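Local coordinates for protein gene product PA4716 (Pseudomonas aeruginosa, PDB 1U0K) that is of unknown function but belongs to the PhzF family and may act as an isomerase, perhaps an epimerase, at residues 143-148 with 195-200. Residues are numbered along the deposited sequence; the frame is centred on the assembly and turned at random.
Sequences EAFSLS and AFVYLL
A Schellman motif closes helix 135-144 of this PhzF-family protein, and Phe145, within the turn, packs against Val197 and Leu199 of strand 196-201, a case of a helix end packing on a strand through one aromatic ring. Ser146, with positive phi, is the C-prime residue of the motif, and its N bonds to Glu143 O at 3.1 Å. Between the two segments there is no hydrogen bond; the join is purely apolar. Val197 and Leu199, two apart on the strand, both point their CB atoms toward segment 143-148, while the CB of Tyr198 between them points away and its side chain packs on helix 222-234. Phe145 CG lies anti to its carbonyl carbon (chi1 -76°), which extends the ring toward the strand. Phe145 and Val197 reach toward each other from opposite directions, and Val197 CG1 comes in oblique to the ring, 3.8 Å from Phe145 CE1, with Phe145 CZ 4.0 Å from Val197 CB. Leu199, also touched by Leu169 of the adjoining strand and Leu176 of helix 173-177, spreads its two methyls differently: Leu199 CD1 sits 3.9 Å from Phe145 CD2, whereas Leu199 CD2 makes a CH-pi contact over one face, 4.3 Å from the ring centroid and just 9° off the normal.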
# COMPACT_ATOMS: atom_id res chain seq x y z
N GLU A 143 -9.01 11.65 -22.86
CA GLU A 143 -10.22 11.85 -22.07
C GLU A 143 -10.42 10.84 -20.94
O GLU A 143 -11.11 11.12 -19.95
CB GLU A 143 -11.42 11.88 -23.00
CG GLU A 143 -11.43 13.12 -23.88
CD GLU A 143 -12.18 12.94 -25.18
OE1 GLU A 143 -12.69 11.83 -25.41
OE2 GLU A 143 -12.26 13.90 -25.97
N ALA A 144 -9.82 9.66 -21.08
CA ALA A 144 -9.81 8.67 -20.02
C ALA A 144 -8.98 9.15 -18.83
O ALA A 144 -9.10 8.62 -17.74
CB ALA A 144 -9.27 7.35 -20.54
N PHE A 145 -8.12 10.15 -19.06
CA PHE A 145 -7.35 10.80 -18.01
C PHE A 145 -7.78 12.26 -17.78
O PHE A 145 -6.99 13.08 -17.32
CB PHE A 145 -5.85 10.70 -18.34
CG PHE A 145 -5.27 9.34 -18.08
CD1 PHE A 145 -5.33 8.35 -19.06
CD2 PHE A 145 -4.69 9.04 -16.87
CE1 PHE A 145 -4.81 7.09 -18.81
CE2 PHE A 145 -4.16 7.78 -16.62
CZ PHE A 145 -4.22 6.81 -17.60
N SER A 146 -9.04 12.58 -18.08
CA SER A 146 -9.62 13.91 -17.86
C SER A 146 -8.93 15.03 -18.66
O SER A 146 -8.87 16.18 -18.20
CB SER A 146 -9.65 14.26 -16.37
OG SER A 146 -10.22 13.22 -15.60
N LEU A 147 -8.44 14.69 -19.84
CA LEU A 147 -7.75 15.63 -20.74
C LEU A 147 -8.53 15.75 -22.04
O LEU A 147 -9.48 15.00 -22.26
CB LEU A 147 -6.33 15.14 -21.04
CG LEU A 147 -5.18 15.51 -20.10
CD1 LEU A 147 -5.62 15.61 -18.64
CD2 LEU A 147 -4.04 14.51 -20.25
N SER A 148 -8.14 16.69 -22.90
CA SER A 148 -8.71 16.82 -24.24
C SER A 148 -7.67 16.48 -25.30
O SER A 148 -6.50 16.24 -24.98
CB SER A 148 -9.25 18.24 -24.46
OG SER A 148 -8.23 19.20 -24.30
N ALA A 195 0.08 -2.91 -21.80
CA ALA A 195 -0.32 -3.28 -20.44
C ALA A 195 -0.73 -2.08 -19.59
O ALA A 195 -1.68 -2.18 -18.81
CB ALA A 195 0.81 -4.02 -19.76
N PHE A 196 0.00 -0.97 -19.73
CA PHE A 196 -0.25 0.24 -18.94
C PHE A 196 -0.03 1.50 -19.77
O PHE A 196 0.67 1.47 -20.77
CB PHE A 196 0.71 0.32 -17.77
CG PHE A 196 0.53 -0.78 -16.76
CD1 PHE A 196 1.36 -1.89 -16.77
CD2 PHE A 196 -0.51 -0.72 -15.84
CE1 PHE A 196 1.18 -2.91 -15.85
CE2 PHE A 196 -0.69 -1.73 -14.92
CZ PHE A 196 0.15 -2.83 -14.93
N VAL A 197 -0.63 2.60 -19.31
CA VAL A 197 -0.42 3.93 -19.88
C VAL A 197 0.61 4.68 -19.04
O VAL A 197 0.56 4.66 -17.80
CB VAL A 197 -1.72 4.77 -19.89
CG1 VAL A 197 -1.44 6.20 -20.35
CG2 VAL A 197 -2.77 4.13 -20.77
N TYR A 198 1.54 5.35 -19.72
CA TYR A 198 2.51 6.24 -19.09
C TYR A 198 2.35 7.64 -19.71
O TYR A 198 2.63 7.83 -20.89
CB TYR A 198 3.93 5.71 -19.28
CG TYR A 198 4.97 6.37 -18.40
CD1 TYR A 198 5.26 5.87 -17.14
CD2 TYR A 198 5.66 7.49 -18.83
CE1 TYR A 198 6.22 6.47 -16.33
CE2 TYR A 198 6.62 8.11 -18.03
CZ TYR A 198 6.90 7.60 -16.77
OH TYR A 198 7.85 8.21 -15.97
N LEU A 199 1.86 8.59 -18.92
CA LEU A 199 1.73 9.97 -19.37
C LEU A 199 3.09 10.63 -19.37
O LEU A 199 3.83 10.52 -18.40
CB LEU A 199 0.78 10.77 -18.48
CG LEU A 199 -0.63 10.22 -18.26
CD1 LEU A 199 -1.46 11.20 -17.44
CD2 LEU A 199 -1.31 9.92 -19.58
N LEU A 200 3.42 11.34 -20.46
CA LEU A 200 4.77 11.82 -20.69
C LEU A 200 4.80 13.27 -21.17
O LEU A 200 4.29 13.57 -22.23
CB LEU A 200 5.47 10.94 -21.72
CG LEU A 200 6.92 11.25 -22.08
CD1 LEU A 200 7.81 11.11 -20.86
CD2 LEU A 200 7.39 10.33 -23.19